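Avidin-related protein 4/5 (Gallus gallus, PDB 2OF8) binds biotin and biotin derivatives such as its p-nitroanilide, probably with high affinity, in the beta-barrel pocket of each subunit of an avidin-like tetramer. Local coordinates at residues A[75-80]-A[114-119]; A[60-65]-A[91-96]; A[36-39]-A[43-46]. The protein carries 2 engineered substitutions. All blocks are in the same frame, centred on the assembly; numbering follows the deposited sequence. Where two conformers were deposited one is given.

Contact 1 (A[75-80]-A[114-119]). With BNI (5-(2-oxo-hexahydro-thieno[3,4-D]imidazol-6-yl)-pentanoic acid (4-nitro-phenyl)-amide), chain C.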
# COMPACT_ATOMS: atom_id res chain seq x y z
N THR A 75 5.08 -7.74 -10.53
CA THR A 75 4.60 -7.77 -9.14
C THR A 75 5.73 -8.08 -8.19
O THR A 75 6.57 -8.93 -8.48
CB THR A 75 3.48 -8.78 -8.96
OG1 THR A 75 2.43 -8.44 -9.87
CG2 THR A 75 2.88 -8.74 -7.54
N VAL A 76 5.74 -7.42 -7.03
CA VAL A 76 6.57 -7.82 -5.91
C VAL A 76 5.68 -8.26 -4.75
O VAL A 76 4.63 -7.67 -4.51
CB VAL A 76 7.55 -6.72 -5.47
CG1 VAL A 76 8.58 -6.45 -6.57
CG2 VAL A 76 6.83 -5.43 -5.09
N PHE A 77 6.13 -9.30 -4.06
CA PHE A 77 5.48 -9.84 -2.87
C PHE A 77 6.47 -9.76 -1.72
O PHE A 77 7.66 -10.08 -1.89
CB PHE A 77 5.12 -11.32 -3.03
CG PHE A 77 4.01 -11.60 -4.01
CD1 PHE A 77 4.25 -11.61 -5.37
CD2 PHE A 77 2.73 -11.91 -3.57
CE1 PHE A 77 3.24 -11.92 -6.28
CE2 PHE A 77 1.72 -12.22 -4.48
CZ PHE A 77 1.98 -12.21 -5.83
N THR A 78 6.00 -9.42 -0.53
CA THR A 78 6.80 -9.59 0.67
C THR A 78 5.93 -10.13 1.79
O THR A 78 4.72 -9.92 1.81
CB THR A 78 7.50 -8.27 1.04
OG1 THR A 78 8.46 -8.48 2.09
CG2 THR A 78 6.52 -7.22 1.55
N GLY A 79 6.54 -10.85 2.71
CA GLY A 79 5.77 -11.47 3.77
C GLY A 79 6.63 -12.26 4.71
O GLY A 79 7.85 -12.11 4.74
N GLN A 80 5.96 -13.12 5.46
CA GLN A 80 6.62 -13.94 6.47
C GLN A 80 6.03 -15.34 6.42
O GLN A 80 4.83 -15.53 6.17
CB GLN A 80 6.46 -13.29 7.86
CG GLN A 80 7.26 -13.97 8.95
CD GLN A 80 7.34 -13.21 10.28
OE1 GLN A 80 8.01 -13.70 11.21
NE2 GLN A 80 6.70 -12.07 10.39
N GLY A 114 -2.32 -5.25 -2.74
CA GLY A 114 -3.22 -6.28 -2.25
C GLY A 114 -2.51 -7.24 -1.33
O GLY A 114 -1.37 -7.03 -0.94
N TYR A 115 -3.23 -8.29 -0.95
CA TYR A 115 -2.72 -9.32 -0.06
C TYR A 115 -2.80 -10.69 -0.72
O TYR A 115 -3.56 -10.89 -1.67
CB TYR A 115 -3.49 -9.35 1.27
CG TYR A 115 -4.87 -9.98 1.22
CD1 TYR A 115 -5.06 -11.32 1.57
CD2 TYR A 115 -6.00 -9.24 0.88
CE1 TYR A 115 -6.32 -11.90 1.56
CE2 TYR A 115 -7.27 -9.82 0.87
CZ TYR A 115 -7.42 -11.14 1.22
OH TYR A 115 -8.68 -11.69 1.23
N ASN A 116 -2.07 -11.65 -0.17
CA ASN A 116 -2.32 -13.05 -0.48
C ASN A 116 -1.83 -13.90 0.67
O ASN A 116 -0.77 -13.65 1.23
CB ASN A 116 -1.59 -13.52 -1.75
CG ASN A 116 -2.31 -13.19 -3.04
OD1 ASN A 116 -1.73 -12.58 -3.94
ND2 ASN A 116 -3.55 -13.66 -3.19
N ASN A 117 -2.59 -14.95 0.96
CA ASN A 117 -2.21 -15.96 1.92
C ASN A 117 -1.93 -17.24 1.15
O ASN A 117 -2.74 -17.63 0.32
CB ASN A 117 -3.35 -16.13 2.93
CG ASN A 117 -3.74 -14.82 3.60
OD1 ASN A 117 -2.88 -14.07 4.01
ND2 ASN A 117 -5.04 -14.53 3.68
N PHE A 118 -0.77 -17.85 1.39
CA PHE A 118 -0.37 -19.08 0.71
C PHE A 118 -0.28 -20.24 1.70
O PHE A 118 0.22 -20.08 2.82
CB PHE A 118 1.01 -18.96 0.03
CG PHE A 118 1.11 -17.95 -1.08
CD1 PHE A 118 1.19 -18.35 -2.41
CD2 PHE A 118 1.22 -16.59 -0.80
CE1 PHE A 118 1.35 -17.42 -3.43
CE2 PHE A 118 1.38 -15.66 -1.82
CZ PHE A 118 1.44 -16.08 -3.13
N THR A 119 -0.72 -21.41 1.25
CA THR A 119 -0.49 -22.65 1.98
C THR A 119 0.08 -23.69 1.02
O THR A 119 -0.01 -23.56 -0.19
CB THR A 119 -1.79 -23.18 2.62
OG1 THR A 119 -2.82 -23.25 1.64
CG2 THR A 119 -2.32 -22.20 3.67
C1 BNI C . -1.43 -8.53 -14.66
C10 BNI C . -0.34 -9.60 -14.50
C9 BNI C . -0.73 -10.69 -13.51
C8 BNI C . -0.90 -10.13 -12.10
C7 BNI C . -1.53 -11.14 -11.17
C2 BNI C . -1.71 -10.55 -9.73
C6 BNI C . -1.09 -10.03 -7.32
C4 BNI C . -2.63 -11.39 -8.79
C5 BNI C . -2.28 -11.00 -7.34
C3 BNI C . -2.05 -13.28 -7.62
O2 BNI C . -2.62 -8.84 -14.71
O3 BNI C . -1.82 -14.49 -7.35
N1 BNI C . -1.97 -12.28 -6.74
N2 BNI C . -2.40 -12.82 -8.82
S1 BNI C . -0.13 -10.46 -8.81
N17 BNI C . -1.08 -7.25 -14.69
C18 BNI C . -1.82 -6.10 -14.86
C20 BNI C . -1.38 -5.08 -15.76
C21 BNI C . -2.16 -3.89 -15.92
C22 BNI C . -3.41 -3.73 -15.18
C23 BNI C . -3.85 -4.75 -14.28
C24 BNI C . -3.07 -5.94 -14.12
N25 BNI C . -4.22 -2.46 -15.37
O26 BNI C . -3.86 -1.60 -16.11
O27 BNI C . -5.25 -2.29 -14.79
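Phe77 meets Asn116 and Phe118 with one corner of its ring. Its CE2 lies 3.5 Å from Asn116 OD1, and the oxygen sits at the ring edge, in the ring plane. The amide of Asn116 is turned by 27° from that plane. The same CE2 of Phe77 is 4.1 Å from CZ of Phe118. These two side chains run at about a right angle. CE2 comes to the edge of the Phe118 ring, near its plane, while Phe118 CZ stands obliquely to the Phe77 ring.

Asn116 OD1 lies between the Phe77 edge and the bound biotin anilide, whose N1 donates a hydrogen bond of 2.8 Å to OD1 with an N-H...O angle of 165°. Asn116 ND2 is bonded to Asn13 OD1. Together the two bonds set which way round the amide sits and help to hold its rotation.

The next atom of the Phe77 ring, CZ, comes to 4.0 Å from the ligand sulfur S1. Thr75 reaches the same sulfur with its hydroxyl: OG1 is 3.4 Å from S1. OG1 lies beside the backbone N of Thr75 (chi1 -58°), which leaves the methyl CG2 also close to the sulfur. Trp68 NE1 is hydrogen-bonded to that hydroxyl. Phe64, Tyr33 and Trp95 pack their rings around Phe77.

Strand 89-98 lies between strands 74-83 and 111-120, so no backbone bond joins the two segments. Side chains pointing into the barrel make this contact, and they form part of the deep end of the biotin pocket, at the ureido and sulfur end of the ligand, in the avidin barrel.

Contact 2 (A[60-65]-A[91-96]); sequences PTFGFT and LKTMWL. With BNI (5-(2-oxo-hexahydro-thieno[3,4-D]imidazol-6-yl)-pentanoic acid (4-nitro-phenyl)-amide), chain C.
The Phe62 ring meets Thr93 at its edge: the methyl CG2 lies near the ring plane, 3.8 Å from Phe62 CZ. Leu91 comes to the same end of the ring obliquely, with its CD2 4.1 Å from Phe62 CE2. Leu91 CB also touches Phe62 CZ, at 4.1 Å. Both side chains run at about a right angle to the Phe62 side chain.

The second flat group, Trp95, takes no part in the contact with 60-65. One face of its indole carries the ligand. BNI C6 stands 3.2 Å above the plane, over the centre of the ring system, with Trp95 CE2 nearest. The CH2 next to the sulfur thus rests on the indole face. At the indole edge NE1 makes a weak hydrogen bond to Tyr115 O. Without the indole, as with an alanine in place of Trp95, one side of the bicyclic head would probably lose its wall and Tyr115 O its weak donor.

The two segments belong to the eight-stranded antiparallel barrel of the avidin family. Strand 74-83 runs between strands 61-67 and 89-98, and the contact passes over it inside the barrel. No hydrogen bond links the segments directly. The polar end of Thr93 looks elsewhere: OG1 bonds Asn116 O on the next strand. With OG1 between the backbone N and the carbonyl carbon (chi1 75°), CG2 is left facing Phe62. Phe118 packs on Leu91 and Thr93 from strand 111-120. Leu6 lies against both Phe62 and Leu91.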
# COMPACT_ATOMS: atom_id res chain seq x y z
N PRO A 60 11.01 -16.88 8.70
CA PRO A 60 11.69 -15.81 7.98
C PRO A 60 10.75 -14.86 7.26
O PRO A 60 9.70 -15.26 6.74
CB PRO A 60 12.52 -16.57 6.94
CG PRO A 60 11.72 -17.80 6.68
CD PRO A 60 11.22 -18.19 8.05
N THR A 61 11.15 -13.60 7.19
CA THR A 61 10.58 -12.69 6.20
C THR A 61 11.30 -12.94 4.85
O THR A 61 12.40 -13.52 4.79
CB THR A 61 10.71 -11.29 6.65
OG1 THR A 61 10.12 -10.96 7.91
CG2 THR A 61 11.99 -10.74 6.43
N PHE A 62 10.66 -12.47 3.79
CA PHE A 62 11.16 -12.69 2.44
C PHE A 62 10.51 -11.68 1.50
O PHE A 62 9.53 -11.02 1.83
CB PHE A 62 10.84 -14.12 1.97
CG PHE A 62 9.37 -14.42 1.94
CD1 PHE A 62 8.59 -14.04 0.85
CD2 PHE A 62 8.75 -15.01 3.02
CE1 PHE A 62 7.21 -14.27 0.85
CE2 PHE A 62 7.39 -15.26 3.02
CZ PHE A 62 6.62 -14.89 1.93
N GLY A 63 11.07 -11.61 0.30
CA GLY A 63 10.48 -10.87 -0.80
C GLY A 63 10.79 -11.59 -2.10
O GLY A 63 11.77 -12.34 -2.18
N PHE A 64 9.95 -11.38 -3.10
CA PHE A 64 10.26 -11.85 -4.44
C PHE A 64 9.58 -10.98 -5.49
O PHE A 64 8.58 -10.30 -5.22
CB PHE A 64 9.97 -13.36 -4.64
CG PHE A 64 8.52 -13.77 -4.47
CD1 PHE A 64 7.63 -13.76 -5.53
CD2 PHE A 64 8.08 -14.25 -3.24
CE1 PHE A 64 6.32 -14.17 -5.37
CE2 PHE A 64 6.77 -14.67 -3.08
CZ PHE A 64 5.89 -14.63 -4.14
N THR A 65 10.15 -11.02 -6.69
CA THR A 65 9.66 -10.33 -7.87
C THR A 65 9.17 -11.36 -8.87
O THR A 65 9.87 -12.34 -9.13
CB THR A 65 10.81 -9.53 -8.50
OG1 THR A 65 11.26 -8.53 -7.59
CG2 THR A 65 10.35 -8.79 -9.75
N LEU A 91 2.26 -18.66 4.35
CA LEU A 91 2.90 -17.42 3.94
C LEU A 91 1.87 -16.32 3.97
O LEU A 91 0.88 -16.36 3.23
CB LEU A 91 3.50 -17.50 2.54
CG LEU A 91 4.34 -18.72 2.20
CD1 LEU A 91 4.87 -18.60 0.79
CD2 LEU A 91 5.48 -18.89 3.19
N LYS A 92 2.08 -15.33 4.82
CA LYS A 92 1.26 -14.12 4.85
C LYS A 92 2.00 -13.08 4.04
O LYS A 92 3.13 -12.73 4.39
CB LYS A 92 1.06 -13.63 6.29
CG LYS A 92 0.26 -14.58 7.17
CD LYS A 92 -1.21 -14.66 6.79
CE LYS A 92 -2.00 -13.42 7.18
NZ LYS A 92 -3.42 -13.48 6.73
N THR A 93 1.39 -12.60 2.96
CA THR A 93 2.04 -11.65 2.07
C THR A 93 1.17 -10.46 1.72
O THR A 93 -0.07 -10.51 1.76
CB THR A 93 2.50 -12.30 0.72
OG1 THR A 93 1.38 -12.54 -0.14
CG2 THR A 93 3.21 -13.62 0.92
N MET A 94 1.87 -9.42 1.32
CA MET A 94 1.27 -8.31 0.62
C MET A 94 2.08 -8.04 -0.62
O MET A 94 3.26 -8.38 -0.70
CB MET A 94 1.18 -7.10 1.52
CG MET A 94 0.29 -7.37 2.71
SD MET A 94 -0.27 -5.92 3.53
CE MET A 94 -1.42 -5.30 2.34
N TRP A 95 1.43 -7.42 -1.58
CA TRP A 95 2.03 -7.24 -2.89
C TRP A 95 1.76 -5.87 -3.46
O TRP A 95 0.79 -5.20 -3.11
CB TRP A 95 1.60 -8.34 -3.87
CG TRP A 95 0.12 -8.54 -4.03
CD1 TRP A 95 -0.64 -9.52 -3.48
CD2 TRP A 95 -0.78 -7.76 -4.84
NE1 TRP A 95 -1.95 -9.41 -3.88
CE2 TRP A 95 -2.06 -8.34 -4.73
CE3 TRP A 95 -0.62 -6.66 -5.69
CZ2 TRP A 95 -3.17 -7.83 -5.40
CZ3 TRP A 95 -1.73 -6.16 -6.35
CH2 TRP A 95 -2.99 -6.74 -6.19
N LEU A 96 2.66 -5.48 -4.36
CA LEU A 96 2.49 -4.31 -5.23
C LEU A 96 2.62 -4.77 -6.67
O LEU A 96 3.58 -5.47 -7.03
CB LEU A 96 3.57 -3.25 -4.98
CG LEU A 96 3.58 -2.61 -3.59
CD1 LEU A 96 4.82 -1.75 -3.43
CD2 LEU A 96 2.33 -1.79 -3.33
C1 BNI C . -1.43 -8.53 -14.66
C10 BNI C . -0.34 -9.60 -14.50
C9 BNI C . -0.73 -10.69 -13.51
C8 BNI C . -0.90 -10.13 -12.10
C7 BNI C . -1.53 -11.14 -11.17
C2 BNI C . -1.71 -10.55 -9.73
C6 BNI C . -1.09 -10.03 -7.32
C4 BNI C . -2.63 -11.39 -8.79
C5 BNI C . -2.28 -11.00 -7.34
C3 BNI C . -2.05 -13.28 -7.62
O2 BNI C . -2.62 -8.84 -14.71
O3 BNI C . -1.82 -14.49 -7.35
N1 BNI C . -1.97 -12.28 -6.74
N2 BNI C . -2.40 -12.82 -8.82
S1 BNI C . -0.13 -10.46 -8.81
N17 BNI C . -1.08 -7.25 -14.69
C18 BNI C . -1.82 -6.10 -14.86
C20 BNI C . -1.38 -5.08 -15.76
C21 BNI C . -2.16 -3.89 -15.92
C22 BNI C . -3.41 -3.73 -15.18
C23 BNI C . -3.85 -4.75 -14.28
C24 BNI C . -3.07 -5.94 -14.12
N25 BNI C . -4.22 -2.46 -15.37
O26 BNI C . -3.86 -1.60 -16.11
O27 BNI C . -5.25 -2.29 -14.79

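Contact 3 (A[36-39]-A[43-46]); sequences AVAA and NITL. Engineered in segment 36-39: Ala39 (natural residue Asp). With BNI (5-(2-oxo-hexahydro-thieno[3,4-D]imidazol-6-yl)-pentanoic acid (4-nitro-phenyl)-amide), chain C.
Ala38 and Ile44 meet inside the loop that joins strands 28-34 and 47-53. In avidins this loop, often called L3,4, borders the mouth of the biotin pocket. Here both ends of it fold against each other without a backbone or side-chain hydrogen bond across.

The tight part is Ile44. Ile44 CG1 is 3.7 Å from Ala38 CB, and Ile44 CD1 is 3.9 Å from Val37 C. Ala36 O is a looser neighbour, 4.2 Å from Ile44 CD1. CG1 lies beside the backbone N (chi1 -68°), and the chain runs on extended to CD1 (chi2 163°). The tip thus lies alongside the backbone of residues 36 to 38. Leu34 and Thr35 pack on Ile44 as well.

The loose side is made by Asn43, Thr45 and Leu46, which are exposed and do not touch residues 36-39. Ala36 is also exposed, and its methyl points away from Ile44. Ser16 OG is hydrogen-bonded to its backbone N.

The CB of Val37 also points away from Ile44; its CG2 reaches the ligand, 3.7 Å from BNI N2. Trp108 of a neighbouring subunit packs on Val37. Thr35 OG1 is hydrogen-bonded to Val37 O. Ala39 is an engineered residue, with Asp in the natural sequence. Ala39 CB lies 3.8 Å from BNI C24 of the nitrophenyl ring.

Ala38 is buried between Ile44 and the ligand. Besides meeting Ile44, Ala38 CB is 3.4 Å from BNI O2, the amide oxygen. That O2 accepts a hydrogen bond from Ala39 N, 2.9 Å long with an N-H...O angle of 158°.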
# COMPACT_ATOMS: atom_id res chain seq x y z
N ALA A 36 -3.80 -17.17 -11.23
CA ALA A 36 -5.16 -17.54 -11.60
C ALA A 36 -5.89 -16.40 -12.30
O ALA A 36 -6.87 -16.65 -13.00
CB ALA A 36 -5.94 -18.00 -10.38
N VAL A 37 -5.43 -15.17 -12.07
CA VAL A 37 -6.10 -13.96 -12.53
C VAL A 37 -5.11 -13.00 -13.19
O VAL A 37 -3.92 -12.99 -12.88
CB VAL A 37 -6.82 -13.22 -11.37
CG1 VAL A 37 -7.98 -14.06 -10.84
CG2 VAL A 37 -5.86 -12.84 -10.24
N ALA A 38 -5.62 -12.20 -14.10
CA ALA A 38 -4.83 -11.16 -14.75
C ALA A 38 -5.80 -10.18 -15.40
O ALA A 38 -6.99 -10.47 -15.52
CB ALA A 38 -3.92 -11.74 -15.81
N ALA A 39 -5.29 -9.05 -15.86
CA ALA A 39 -6.10 -8.13 -16.65
C ALA A 39 -6.67 -8.82 -17.89
O ALA A 39 -7.83 -8.60 -18.26
CB ALA A 39 -5.27 -6.93 -17.07
N ASN A 43 -4.31 -14.55 -21.79
CA ASN A 43 -2.88 -14.45 -22.11
C ASN A 43 -1.95 -15.07 -21.07
O ASN A 43 -0.74 -15.09 -21.27
CB ASN A 43 -2.48 -12.98 -22.28
CG ASN A 43 -3.10 -12.33 -23.50
OD1 ASN A 43 -3.53 -13.02 -24.43
ND2 ASN A 43 -3.13 -11.01 -23.52
N ILE A 44 -2.48 -15.56 -19.95
CA ILE A 44 -1.61 -15.96 -18.84
C ILE A 44 -0.68 -17.10 -19.24
O ILE A 44 -1.11 -18.09 -19.82
CB ILE A 44 -2.43 -16.37 -17.60
CG1 ILE A 44 -3.14 -15.16 -17.00
CG2 ILE A 44 -1.52 -17.02 -16.55
CD1 ILE A 44 -4.26 -15.51 -16.05
N THR A 45 0.60 -16.93 -18.91
CA THR A 45 1.59 -17.99 -19.04
C THR A 45 2.42 -18.05 -17.76
O THR A 45 2.54 -17.07 -17.01
CB THR A 45 2.54 -17.75 -20.22
OG1 THR A 45 3.21 -16.49 -20.05
CG2 THR A 45 1.76 -17.68 -21.55
N LEU A 46 2.98 -19.23 -17.50
CA LEU A 46 3.87 -19.44 -16.38
C LEU A 46 5.00 -18.42 -16.42
O LEU A 46 5.59 -18.19 -17.47
CB LEU A 46 4.44 -20.86 -16.46
CG LEU A 46 5.21 -21.35 -15.23
CD1 LEU A 46 4.28 -21.49 -14.02
CD2 LEU A 46 5.90 -22.66 -15.53
C1 BNI C . -1.43 -8.53 -14.66
C10 BNI C . -0.34 -9.60 -14.50
C9 BNI C . -0.73 -10.69 -13.51
C8 BNI C . -0.90 -10.13 -12.10
C7 BNI C . -1.53 -11.14 -11.17
C2 BNI C . -1.71 -10.55 -9.73
C6 BNI C . -1.09 -10.03 -7.32
C4 BNI C . -2.63 -11.39 -8.79
C5 BNI C . -2.28 -11.00 -7.34
C3 BNI C . -2.05 -13.28 -7.62
O2 BNI C . -2.62 -8.84 -14.71
O3 BNI C . -1.82 -14.49 -7.35
N1 BNI C . -1.97 -12.28 -6.74
N2 BNI C . -2.40 -12.82 -8.82
S1 BNI C . -0.13 -10.46 -8.81
N17 BNI C . -1.08 -7.25 -14.69
C18 BNI C . -1.82 -6.10 -14.86
C20 BNI C . -1.38 -5.08 -15.76
C21 BNI C . -2.16 -3.89 -15.92
C22 BNI C . -3.41 -3.73 -15.18
C23 BNI C . -3.85 -4.75 -14.28
C24 BNI C . -3.07 -5.94 -14.12
N25 BNI C . -4.22 -2.46 -15.37
O26 BNI C . -3.86 -1.60 -16.11
O27 BNI C . -5.25 -2.29 -14.79

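Contacts 1 and 2 are interleaved in one wall of the barrel: their centres are 4 Å apart and their strands alternate across the sheet. They are joined directly, by a probable hydrogen bond of 2.8 Å between Thr78 OG1 and Phe62 O. Trp95 NE1 also packs 3.2 Å from Asn116 OD1. Contact 3 lies apart from them in the loop. Its centre is about 17 Å from that of contact 1 and about 20 Å from that of contact 2, and the nearest atoms are about 7 Å away in both cases. The ligand bridges this gap. Contacts 1 and 2 hold the bicyclic head; contact 3 meets the head, the valeryl chain, the amide and the nitrophenyl ring.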